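Long-range contacts in protein P47 (Clostridium botulinum, PDB 6EKT), which may form part of a progenitor toxin complex that protects botulinum neurotoxin during its passage through the host gastrointestinal tract, and resembles tubular lipid-binding proteins: residues G313-I318 against I341-Y346; R280-S285 against N305-L310; K60-K65 against N159-N164; E110-F115 against N136-I141. All coordinates share one frame; numbering follows the deposited sequence. Where two conformers were deposited one is given.

In the fold
Contacts 1 and 2 lie on one side of the chain's centre and contacts 3 and 4 on the other; the centres of contacts 2 and 3 are about 66 Å apart, in keeping with an elongated molecule. Contacts 1 and 2 belong to one curled antiparallel sheet, where strands 297-311 and 315-326 are neighbours and Ile318 packs on Phe306 and Met308. Contact 4 pairs two strands of another sheet and is the most buried; contact 3 sets helix 152-168 on a third. These two meet where Ile141 touches Asn159 and Ile163. Backbone bonds dominate contacts 1 and 2, contact 4 adds a salt bridge, and contact 3 relies on side chains.

Contact 1. Residues G313-I318 against I341-Y346; sequences GNKLKI and INKFVY
Residues 315-318 and 341-346 run antiparallel, their axes 161° apart, with Leu316 and Asn342 as the hydrogen-bonded pair flanked by the non-hydrogen-bonded pairs Lys315-Lys343 and Lys317-Ile341. Asn342 N reaches Leu316 O at 2.8 Å and Leu316 N returns to Asn342 O, while Phe344 N bonds Asn314 O, which carries the ladder one step past the strand end. On the face of Lys315 and Ile341, the lysine's aliphatic chain does the touching: its CD comes within 3.6 Å of Ile341 CG2, and its CG lies against Lys343 CB at 4.1 Å. CG2 is the branch of Ile341 that stands anti to the backbone N, and this turns it to the lysine. A bend at the last torsion of Lys315 (chi4 77°) brings NZ back to Asn314 OD1, in the carbonyl plane at 3.0 Å, and Glu312 adds a salt bridge to the same ammonium. The amide's other end is used as well, since Asn314 ND2 gives a hydrogen to a water that in turn donates to Phe344 O. On the Leu316 face, Ile318 CD1 meets Asn342 OD1 at 3.4 Å, the two side chains crossing at about a right angle. Ser340 and Glu356 bond the two ends of that buried amide. Both its polar ends therefore have partners, although a methyl of Ile318 lies against its oxygen.

Contact 2. Residues R280-S285 against N305-L310; sequences RIVNNS and NFSMQL
Asn283 meets Phe306 through CB, CG and OD1. Its CB lies 3.9 Å from Phe306 CB, and CG is just as near that methylene, with the amide and ring planes 76° apart. Placing CG between the backbone N and carbonyl carbon (chi1 65°) carries the amide across to the partner strand. There OD1 accepts from Phe306 N at 2.9 Å, the donor standing well above the carbonyl plane. ND2 lies 4.1 Å from Asn305 CA and bonds Ser285 O at 2.9 Å, close to its own amide plane, and Asn304 O, tying the end of one strand to both the turn that follows and its neighbour. The backbone bond Asn283 N to Phe306 O is weak at 3.3 Å. Further along, Ile281 and Met308 form a hydrogen-bonded pair, with Ile281 N 2.8 Å from Met308 O, and their side chains lie side by side, CB to CB 4.1 Å. Both rest on Val252 of helix 244-252. Arg280 CB touches Gln309 CB at 3.9 Å. With axes 169° apart, Ser307 and Met308 facing Val282 and Ile281, this is antiparallel pairing in an eight-strand sheet whose Ile281-Met308 face packs on that helix; overall, P47 resembles TULIP proteins.

Contact 3. Residues K60-K65 against N159-N164; sequences KKQEIK and NKLLIN
Lys160 NZ is gripped by two amide oxygens, Gln62 OE1 at 2.9 Å across the contact and Asn164 OD1 at 2.7 Å one helical turn on. It lies in the carbonyl plane of Asn164 and is tilted 16° from that of Gln62. The lysine chain leaves the helix with CG anti to the backbone N, then bends at its second torsion (chi2 -102°), which brings the ammonium to the end of the Gln62 side chain. Gln62 is extended beyond CG and meets the lysine at about a right angle. Its OE1 also lies 3.4 Å from Leu161 CD2, so this methyl sits beside the polar bridge. Further along the strand, at Ile64, the contact turns apolar. Ile64 and Leu161 slide past each other in opposite directions: Ile64 CD1 touches Leu161 CB at 3.8 Å, and Ile64 CG2 comes to 3.6 Å from Leu161 O. Leu161 CD1 completes the fit against Glu63 O at 4.0 Å. Tyr55 and Phe93, on the two strands beside strand 62-68, both touch Ile64 and Leu161, and Val95 lies against Leu161 and Gln62. Strand and helix axes are 8.7 Å apart and cross steeply, at -67°. Polar and apolar parts are thus layered: the lysine bridges strand and helix at the more exposed margin through neutral oxygens, and deeper in, the buried isoleucine and leucine supply the apolar fit.

Contact 4. Residues E110-F115 against N136-I141; sequences EIKLDF and NDDIKI
The salt bridge across this contact joins Glu110 and Lys140. Glu110 OE2 takes Lys140 NZ at 2.8 Å, the ammonium approaching from above the carboxylate plane, 44° out of it. A bend at the third torsion of Lys140 (chi3 -73°) folds its end back over the glutamate, and CE then lies 3.8 Å from Glu110 CB. Arg83 makes a salt bridge to the other carboxylate oxygen, so this buried acid has two cationic partners, which would be expected to favour its ionised form; Phe81 makes a cation-pi contact with Lys140. A second pair of opposite charges is less direct: Lys112 NZ stays 4.3 Å from Asp138 OD1, beyond a salt bridge, and bonds Asn80 instead, while the lysine's chain crosses the carboxylate obliquely, with CE nearest OD1 at 2.9 Å and CD at 3.4 Å. The backbone bonds form a ladder. Glu110 and Lys140 exchange two, each 2.9 Å between N and O, and Lys112 N donates to Asp138 O at 2.9 Å. Apolar contact is slight between the segments themselves: Ile111 CG1 and Ile139 CG1 are 4.4 Å apart, and both residues turn to Phe166 of helix 152-168. With axes 163° apart, strands 108-118 and 124-141 form an antiparallel beta hairpin, whose isoleucine face is covered by that helix and whose opposite face carries the salt bridge.

Contact 1. Residues G313-I318 against I341-Y346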
# COMPACT_ATOMS: atom_id res chain seq x y z
N GLY A 313 -10.92 -13.05 4.12
CA GLY A 313 -10.27 -11.86 3.60
C GLY A 313 -10.82 -10.56 4.15
O GLY A 313 -10.07 -9.62 4.40
N ASN A 314 -12.13 -10.48 4.33
CA ASN A 314 -12.76 -9.18 4.64
C ASN A 314 -13.49 -9.16 5.99
O ASN A 314 -14.28 -8.26 6.25
CB ASN A 314 -13.74 -8.78 3.51
CG ASN A 314 -14.98 -9.67 3.45
OD1 ASN A 314 -14.91 -10.88 3.74
ND2 ASN A 314 -16.13 -9.09 3.07
N LYS A 315 -13.26 -10.17 6.82
CA LYS A 315 -13.96 -10.26 8.13
C LYS A 315 -12.96 -10.57 9.24
O LYS A 315 -11.84 -11.07 8.98
CB LYS A 315 -15.05 -11.35 8.08
CG LYS A 315 -16.01 -11.24 6.89
CD LYS A 315 -17.01 -12.39 6.83
CE LYS A 315 -17.80 -12.39 5.53
NZ LYS A 315 -17.01 -12.93 4.37
N LEU A 316 -13.37 -10.29 10.47
CA LEU A 316 -12.64 -10.73 11.63
C LEU A 316 -13.43 -11.87 12.27
O LEU A 316 -14.66 -11.75 12.43
CB LEU A 316 -12.45 -9.58 12.63
CG LEU A 316 -11.61 -8.39 12.20
CD1 LEU A 316 -11.74 -7.29 13.25
CD2 LEU A 316 -10.15 -8.79 11.96
N LYS A 317 -12.74 -12.96 12.60
CA LYS A 317 -13.33 -14.04 13.38
C LYS A 317 -12.77 -13.88 14.78
O LYS A 317 -11.55 -13.90 14.98
CB LYS A 317 -12.99 -15.42 12.80
CG LYS A 317 -13.51 -16.61 13.61
CD LYS A 317 -13.21 -17.96 12.92
CE LYS A 317 -14.36 -18.40 12.03
NZ LYS A 317 -14.18 -19.81 11.54
N ILE A 318 -13.68 -13.75 15.75
CA ILE A 318 -13.32 -13.46 17.13
C ILE A 318 -13.82 -14.63 17.97
O ILE A 318 -15.02 -14.96 17.92
CB ILE A 318 -13.92 -12.12 17.64
CG1 ILE A 318 -13.46 -10.95 16.77
CG2 ILE A 318 -13.55 -11.88 19.11
CD1 ILE A 318 -14.25 -9.67 16.93
N ILE A 341 -18.34 -13.35 13.97
CA ILE A 341 -17.76 -13.01 12.66
C ILE A 341 -18.19 -11.60 12.32
O ILE A 341 -19.38 -11.32 12.23
CB ILE A 341 -18.19 -14.03 11.57
CG1 ILE A 341 -17.73 -15.44 11.97
CG2 ILE A 341 -17.61 -13.62 10.21
CD1 ILE A 341 -18.50 -16.57 11.31
N ASN A 342 -17.21 -10.72 12.12
CA ASN A 342 -17.48 -9.28 12.01
C ASN A 342 -16.94 -8.74 10.69
O ASN A 342 -15.71 -8.66 10.50
CB ASN A 342 -16.87 -8.53 13.18
CG ASN A 342 -17.46 -8.98 14.52
OD1 ASN A 342 -17.10 -10.03 15.04
ND2 ASN A 342 -18.42 -8.20 15.04
N LYS A 343 -17.87 -8.38 9.79
CA LYS A 343 -17.53 -8.00 8.42
C LYS A 343 -17.07 -6.55 8.34
O LYS A 343 -17.73 -5.65 8.87
CB LYS A 343 -18.73 -8.22 7.49
CG LYS A 343 -18.42 -7.97 6.01
CD LYS A 343 -19.64 -7.52 5.21
CE LYS A 343 -20.44 -8.71 4.71
NZ LYS A 343 -21.73 -8.22 4.12
N PHE A 344 -15.97 -6.32 7.62
CA PHE A 344 -15.54 -4.96 7.30
C PHE A 344 -16.53 -4.30 6.33
O PHE A 344 -17.00 -4.94 5.39
CB PHE A 344 -14.11 -4.93 6.70
CG PHE A 344 -13.65 -3.52 6.32
CD1 PHE A 344 -13.30 -2.59 7.32
CD2 PHE A 344 -13.63 -3.11 4.99
CE1 PHE A 344 -12.91 -1.30 6.98
CE2 PHE A 344 -13.24 -1.81 4.65
CZ PHE A 344 -12.89 -0.90 5.65
N VAL A 345 -16.84 -3.02 6.56
CA VAL A 345 -17.67 -2.21 5.68
C VAL A 345 -16.99 -0.85 5.54
O VAL A 345 -16.52 -0.29 6.54
CB VAL A 345 -19.11 -1.96 6.23
CG1 VAL A 345 -19.91 -1.07 5.29
CG2 VAL A 345 -19.85 -3.28 6.45
N TYR A 346 -16.95 -0.35 4.31
CA TYR A 346 -16.63 1.04 4.04
C TYR A 346 -17.86 1.66 3.41
O TYR A 346 -18.30 1.25 2.33
CB TYR A 346 -15.41 1.19 3.11
CG TYR A 346 -15.11 2.64 2.76
CD1 TYR A 346 -14.74 3.55 3.76
CD2 TYR A 346 -15.20 3.10 1.44
CE1 TYR A 346 -14.47 4.88 3.46
CE2 TYR A 346 -14.93 4.42 1.12
CZ TYR A 346 -14.56 5.30 2.14
OH TYR A 346 -14.28 6.61 1.86
O HOH W 1 -15.91 -6.10 3.24

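Contact 2. Residues R280-S285 against N305-L310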
# COMPACT_ATOMS: atom_id res chain seq x y z
N ARG A 280 -2.11 -12.45 13.96
CA ARG A 280 -3.41 -12.49 14.62
C ARG A 280 -3.30 -11.77 15.96
O ARG A 280 -2.20 -11.49 16.41
CB ARG A 280 -3.89 -13.95 14.80
CG ARG A 280 -2.92 -14.82 15.57
CD ARG A 280 -3.17 -16.31 15.36
NE ARG A 280 -2.20 -17.04 16.16
CZ ARG A 280 -2.32 -17.27 17.47
NH1 ARG A 280 -3.40 -16.88 18.14
NH2 ARG A 280 -1.34 -17.91 18.10
N ILE A 281 -4.44 -11.48 16.58
CA ILE A 281 -4.47 -10.69 17.80
C ILE A 281 -4.95 -11.57 18.95
O ILE A 281 -5.86 -12.40 18.78
CB ILE A 281 -5.33 -9.39 17.64
CG1 ILE A 281 -4.60 -8.36 16.75
CG2 ILE A 281 -5.63 -8.77 19.01
CD1 ILE A 281 -5.41 -7.12 16.35
N VAL A 282 -4.29 -11.42 20.09
CA VAL A 282 -4.67 -12.12 21.32
C VAL A 282 -4.65 -11.12 22.48
O VAL A 282 -3.99 -10.09 22.40
CB VAL A 282 -3.74 -13.31 21.64
CG1 VAL A 282 -3.86 -14.42 20.59
CG2 VAL A 282 -2.29 -12.86 21.87
N ASN A 283 -5.37 -11.44 23.56
CA ASN A 283 -5.18 -10.71 24.80
C ASN A 283 -3.91 -11.23 25.48
O ASN A 283 -3.47 -12.37 25.24
CB ASN A 283 -6.41 -10.89 25.74
CG ASN A 283 -6.60 -12.34 26.20
OD1 ASN A 283 -6.55 -13.26 25.40
ND2 ASN A 283 -6.82 -12.54 27.52
N ASN A 284 -3.32 -10.38 26.31
CA ASN A 284 -2.13 -10.74 27.11
C ASN A 284 -2.42 -10.74 28.61
O ASN A 284 -1.50 -10.90 29.43
CB ASN A 284 -0.99 -9.77 26.78
CG ASN A 284 -1.34 -8.31 27.03
OD1 ASN A 284 -2.14 -7.99 27.90
ND2 ASN A 284 -0.70 -7.40 26.29
N SER A 285 -3.69 -10.53 28.98
CA SER A 285 -4.14 -10.43 30.37
C SER A 285 -5.68 -10.52 30.41
O SER A 285 -6.36 -10.41 29.37
CB SER A 285 -3.66 -9.10 30.97
OG SER A 285 -3.85 -8.06 30.02
N ASN A 305 -9.66 -15.48 27.60
CA ASN A 305 -8.98 -15.82 26.33
C ASN A 305 -9.72 -15.12 25.22
O ASN A 305 -10.95 -15.19 25.15
CB ASN A 305 -8.98 -17.33 26.06
CG ASN A 305 -8.42 -18.13 27.20
OD1 ASN A 305 -9.18 -18.75 27.95
ND2 ASN A 305 -7.10 -18.11 27.37
N PHE A 306 -8.97 -14.48 24.34
CA PHE A 306 -9.51 -13.69 23.26
C PHE A 306 -8.57 -13.90 22.09
O PHE A 306 -7.36 -13.78 22.25
CB PHE A 306 -9.51 -12.21 23.68
CG PHE A 306 -10.14 -11.29 22.67
CD1 PHE A 306 -9.38 -10.69 21.65
CD2 PHE A 306 -11.50 -10.95 22.77
CE1 PHE A 306 -9.97 -9.82 20.74
CE2 PHE A 306 -12.09 -10.08 21.86
CZ PHE A 306 -11.32 -9.51 20.84
N SER A 307 -9.14 -14.23 20.93
CA SER A 307 -8.37 -14.29 19.70
C SER A 307 -9.16 -13.60 18.62
O SER A 307 -10.39 -13.55 18.67
CB SER A 307 -8.05 -15.74 19.31
OG SER A 307 -7.58 -16.44 20.45
N MET A 308 -8.43 -13.05 17.65
CA MET A 308 -9.02 -12.34 16.54
C MET A 308 -8.11 -12.54 15.35
O MET A 308 -6.91 -12.23 15.43
CB MET A 308 -9.11 -10.83 16.88
CG MET A 308 -9.50 -9.93 15.71
SD MET A 308 -9.44 -8.19 16.18
CE MET A 308 -11.01 -7.99 17.03
N GLN A 309 -8.66 -13.05 14.26
CA GLN A 309 -7.87 -13.16 13.04
C GLN A 309 -8.74 -12.84 11.83
O GLN A 309 -9.97 -12.87 11.91
CB GLN A 309 -7.21 -14.54 12.93
CG GLN A 309 -8.16 -15.72 12.75
CD GLN A 309 -7.45 -17.06 12.81
OE1 GLN A 309 -6.85 -17.41 13.82
NE2 GLN A 309 -7.52 -17.83 11.73
N LEU A 310 -8.09 -12.52 10.72
CA LEU A 310 -8.80 -12.31 9.46
C LEU A 310 -9.49 -13.59 9.01
O LEU A 310 -8.98 -14.68 9.23
CB LEU A 310 -7.81 -11.85 8.37
CG LEU A 310 -7.54 -10.34 8.20
CD1 LEU A 310 -8.76 -9.66 7.60
CD2 LEU A 310 -7.10 -9.66 9.49

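Contact 3. Residues K60-K65 against N159-N164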
# COMPACT_ATOMS: atom_id res chain seq x y z
N LYS A 60 36.19 14.07 -33.87
CA LYS A 60 35.61 12.94 -34.60
C LYS A 60 34.55 13.39 -35.61
O LYS A 60 33.91 12.55 -36.25
CB LYS A 60 35.08 11.87 -33.63
CG LYS A 60 36.17 11.12 -32.88
CD LYS A 60 35.63 10.54 -31.59
CE LYS A 60 36.74 10.16 -30.61
NZ LYS A 60 36.16 9.82 -29.28
N LYS A 61 34.40 14.72 -35.74
CA LYS A 61 33.50 15.39 -36.71
C LYS A 61 32.06 14.88 -36.66
O LYS A 61 31.54 14.38 -37.66
CB LYS A 61 34.07 15.32 -38.14
CG LYS A 61 35.26 16.24 -38.40
CD LYS A 61 35.54 16.42 -39.89
CE LYS A 61 36.18 15.19 -40.52
NZ LYS A 61 36.69 15.44 -41.90
N GLN A 62 31.46 14.99 -35.48
CA GLN A 62 30.10 14.50 -35.23
C GLN A 62 29.32 15.51 -34.42
O GLN A 62 29.85 16.11 -33.48
CB GLN A 62 30.11 13.14 -34.50
CG GLN A 62 30.51 11.96 -35.38
CD GLN A 62 30.40 10.60 -34.68
OE1 GLN A 62 30.07 10.50 -33.49
NE2 GLN A 62 30.67 9.53 -35.44
N GLU A 63 28.06 15.70 -34.80
CA GLU A 63 27.13 16.52 -34.01
C GLU A 63 25.68 16.02 -34.10
O GLU A 63 25.30 15.37 -35.07
CB GLU A 63 27.23 18.00 -34.40
CG GLU A 63 26.74 18.33 -35.80
CD GLU A 63 27.23 19.67 -36.31
OE1 GLU A 63 26.76 20.72 -35.84
OE2 GLU A 63 28.09 19.66 -37.21
N ILE A 64 24.90 16.33 -33.07
CA ILE A 64 23.49 15.97 -33.00
C ILE A 64 22.71 17.05 -32.23
O ILE A 64 23.21 17.60 -31.24
CB ILE A 64 23.27 14.55 -32.41
CG1 ILE A 64 21.77 14.18 -32.41
CG2 ILE A 64 23.92 14.40 -31.04
CD1 ILE A 64 21.47 12.72 -32.15
N LYS A 65 21.51 17.34 -32.71
CA LYS A 65 20.59 18.26 -32.04
C LYS A 65 19.20 17.64 -32.05
O LYS A 65 18.74 17.20 -33.11
CB LYS A 65 20.55 19.62 -32.78
CG LYS A 65 19.50 20.59 -32.26
CD LYS A 65 19.65 21.94 -32.95
CE LYS A 65 18.59 22.91 -32.46
NZ LYS A 65 18.77 24.18 -33.22
N ASN A 159 21.97 5.93 -33.33
CA ASN A 159 21.96 5.23 -32.05
C ASN A 159 23.09 5.64 -31.15
O ASN A 159 22.88 5.88 -29.95
CB ASN A 159 21.99 3.71 -32.25
CG ASN A 159 20.70 3.19 -32.83
OD1 ASN A 159 19.68 3.91 -32.85
ND2 ASN A 159 20.73 1.96 -33.35
N LYS A 160 24.29 5.72 -31.73
CA LYS A 160 25.46 6.15 -30.99
C LYS A 160 25.31 7.59 -30.50
O LYS A 160 25.55 7.85 -29.32
CB LYS A 160 26.72 5.98 -31.85
CG LYS A 160 28.02 6.29 -31.12
CD LYS A 160 28.54 7.67 -31.51
CE LYS A 160 29.95 7.90 -30.98
NZ LYS A 160 30.21 9.37 -30.85
N LEU A 161 24.91 8.49 -31.39
CA LEU A 161 24.82 9.92 -31.06
C LEU A 161 23.65 10.24 -30.12
O LEU A 161 23.74 11.20 -29.35
CB LEU A 161 24.77 10.79 -32.31
CG LEU A 161 26.09 10.85 -33.11
CD1 LEU A 161 25.85 11.45 -34.49
CD2 LEU A 161 27.11 11.68 -32.34
N LEU A 162 22.57 9.47 -30.21
CA LEU A 162 21.45 9.62 -29.27
C LEU A 162 21.89 9.38 -27.84
O LEU A 162 21.56 10.14 -26.94
CB LEU A 162 20.26 8.70 -29.61
CG LEU A 162 19.05 8.88 -28.66
CD1 LEU A 162 17.71 8.93 -29.39
CD2 LEU A 162 19.01 7.82 -27.56
N ILE A 163 22.64 8.31 -27.63
CA ILE A 163 23.12 7.97 -26.29
C ILE A 163 24.09 9.06 -25.81
O ILE A 163 24.00 9.50 -24.66
CB ILE A 163 23.74 6.57 -26.27
CG1 ILE A 163 22.66 5.54 -26.62
CG2 ILE A 163 24.36 6.26 -24.92
CD1 ILE A 163 23.16 4.12 -26.74
N ASN A 164 24.99 9.48 -26.70
CA ASN A 164 25.93 10.56 -26.39
C ASN A 164 25.16 11.76 -25.87
O ASN A 164 25.50 12.30 -24.81
CB ASN A 164 26.72 11.00 -27.62
CG ASN A 164 27.95 10.17 -27.88
OD1 ASN A 164 28.30 9.93 -29.03
ND2 ASN A 164 28.64 9.75 -26.82

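Contact 4. Residues E110-F115 against N136-I141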
# COMPACT_ATOMS: atom_id res chain seq x y z
N GLU A 110 14.25 2.61 -23.31
CA GLU A 110 13.98 2.20 -21.95
C GLU A 110 15.00 2.87 -21.05
O GLU A 110 16.20 2.79 -21.30
CB GLU A 110 14.01 0.68 -21.79
CG GLU A 110 12.67 0.06 -22.14
CD GLU A 110 12.61 -1.44 -21.89
OE1 GLU A 110 11.75 -2.07 -22.52
OE2 GLU A 110 13.39 -1.98 -21.07
N ILE A 111 14.52 3.54 -20.00
CA ILE A 111 15.41 4.25 -19.09
C ILE A 111 15.13 3.77 -17.68
O ILE A 111 13.97 3.69 -17.27
CB ILE A 111 15.30 5.80 -19.21
CG1 ILE A 111 15.52 6.26 -20.68
CG2 ILE A 111 16.30 6.48 -18.26
CD1 ILE A 111 15.49 7.76 -20.92
N LYS A 112 16.20 3.46 -16.96
CA LYS A 112 16.12 3.02 -15.57
C LYS A 112 15.61 4.16 -14.67
O LYS A 112 15.91 5.33 -14.92
CB LYS A 112 17.49 2.55 -15.10
CG LYS A 112 17.46 1.79 -13.78
CD LYS A 112 18.83 1.30 -13.36
CE LYS A 112 19.31 0.08 -14.16
NZ LYS A 112 18.43 -1.08 -13.97
N LEU A 113 14.82 3.80 -13.65
CA LEU A 113 14.51 4.71 -12.55
C LEU A 113 15.31 4.27 -11.34
O LEU A 113 15.54 3.07 -11.14
CB LEU A 113 13.00 4.73 -12.24
CG LEU A 113 11.97 4.98 -13.36
CD1 LEU A 113 10.57 5.25 -12.82
CD2 LEU A 113 12.35 6.13 -14.29
N ASP A 114 15.78 5.23 -10.56
CA ASP A 114 16.38 4.94 -9.27
C ASP A 114 15.93 5.97 -8.25
O ASP A 114 15.44 7.03 -8.61
CB ASP A 114 17.91 4.90 -9.38
CG ASP A 114 18.43 3.52 -9.74
OD1 ASP A 114 18.11 2.54 -9.01
OD2 ASP A 114 19.15 3.40 -10.76
N PHE A 115 16.09 5.62 -6.97
CA PHE A 115 15.82 6.56 -5.88
C PHE A 115 17.10 7.35 -5.60
O PHE A 115 18.16 6.76 -5.42
CB PHE A 115 15.33 5.82 -4.64
CG PHE A 115 13.97 5.20 -4.83
CD1 PHE A 115 13.84 3.90 -5.34
CD2 PHE A 115 12.82 5.91 -4.50
CE1 PHE A 115 12.58 3.32 -5.51
CE2 PHE A 115 11.56 5.33 -4.67
CZ PHE A 115 11.45 4.05 -5.17
N ASN A 136 27.25 1.25 -18.62
CA ASN A 136 26.06 0.43 -18.26
C ASN A 136 24.92 0.61 -19.28
O ASN A 136 25.06 1.35 -20.26
CB ASN A 136 25.59 0.69 -16.83
CG ASN A 136 25.27 2.15 -16.57
OD1 ASN A 136 24.62 2.82 -17.37
ND2 ASN A 136 25.73 2.66 -15.43
N ASP A 137 23.79 -0.05 -19.02
CA ASP A 137 22.65 -0.04 -19.93
C ASP A 137 21.42 0.66 -19.33
O ASP A 137 20.28 0.24 -19.53
CB ASP A 137 22.32 -1.46 -20.38
CG ASP A 137 23.41 -2.06 -21.25
OD1 ASP A 137 23.74 -1.48 -22.31
OD2 ASP A 137 23.90 -3.14 -20.87
N ASP A 138 21.67 1.76 -18.63
CA ASP A 138 20.56 2.46 -17.98
C ASP A 138 19.68 3.14 -18.99
O ASP A 138 18.52 3.42 -18.70
CB ASP A 138 21.06 3.45 -16.93
CG ASP A 138 21.53 2.75 -15.66
OD1 ASP A 138 21.41 1.52 -15.56
OD2 ASP A 138 22.03 3.46 -14.77
N ILE A 139 20.24 3.40 -20.18
CA ILE A 139 19.48 3.77 -21.37
C ILE A 139 19.66 2.66 -22.39
O ILE A 139 20.80 2.31 -22.73
CB ILE A 139 19.95 5.09 -22.01
CG1 ILE A 139 19.90 6.24 -20.99
CG2 ILE A 139 19.10 5.43 -23.25
CD1 ILE A 139 20.74 7.44 -21.40
N LYS A 140 18.54 2.14 -22.88
CA LYS A 140 18.49 1.16 -23.95
C LYS A 140 17.69 1.73 -25.09
O LYS A 140 16.67 2.39 -24.87
CB LYS A 140 17.85 -0.16 -23.51
CG LYS A 140 18.53 -0.85 -22.33
CD LYS A 140 17.91 -2.21 -22.05
CE LYS A 140 16.54 -2.07 -21.42
NZ LYS A 140 15.82 -3.37 -21.24
N ILE A 141 18.16 1.49 -26.32
CA ILE A 141 17.39 1.80 -27.50
C ILE A 141 16.56 0.58 -27.89
O ILE A 141 17.11 -0.48 -28.23
CB ILE A 141 18.29 2.29 -28.67
CG1 ILE A 141 19.04 3.56 -28.22
CG2 ILE A 141 17.46 2.53 -29.93
CD1 ILE A 141 20.16 4.01 -29.15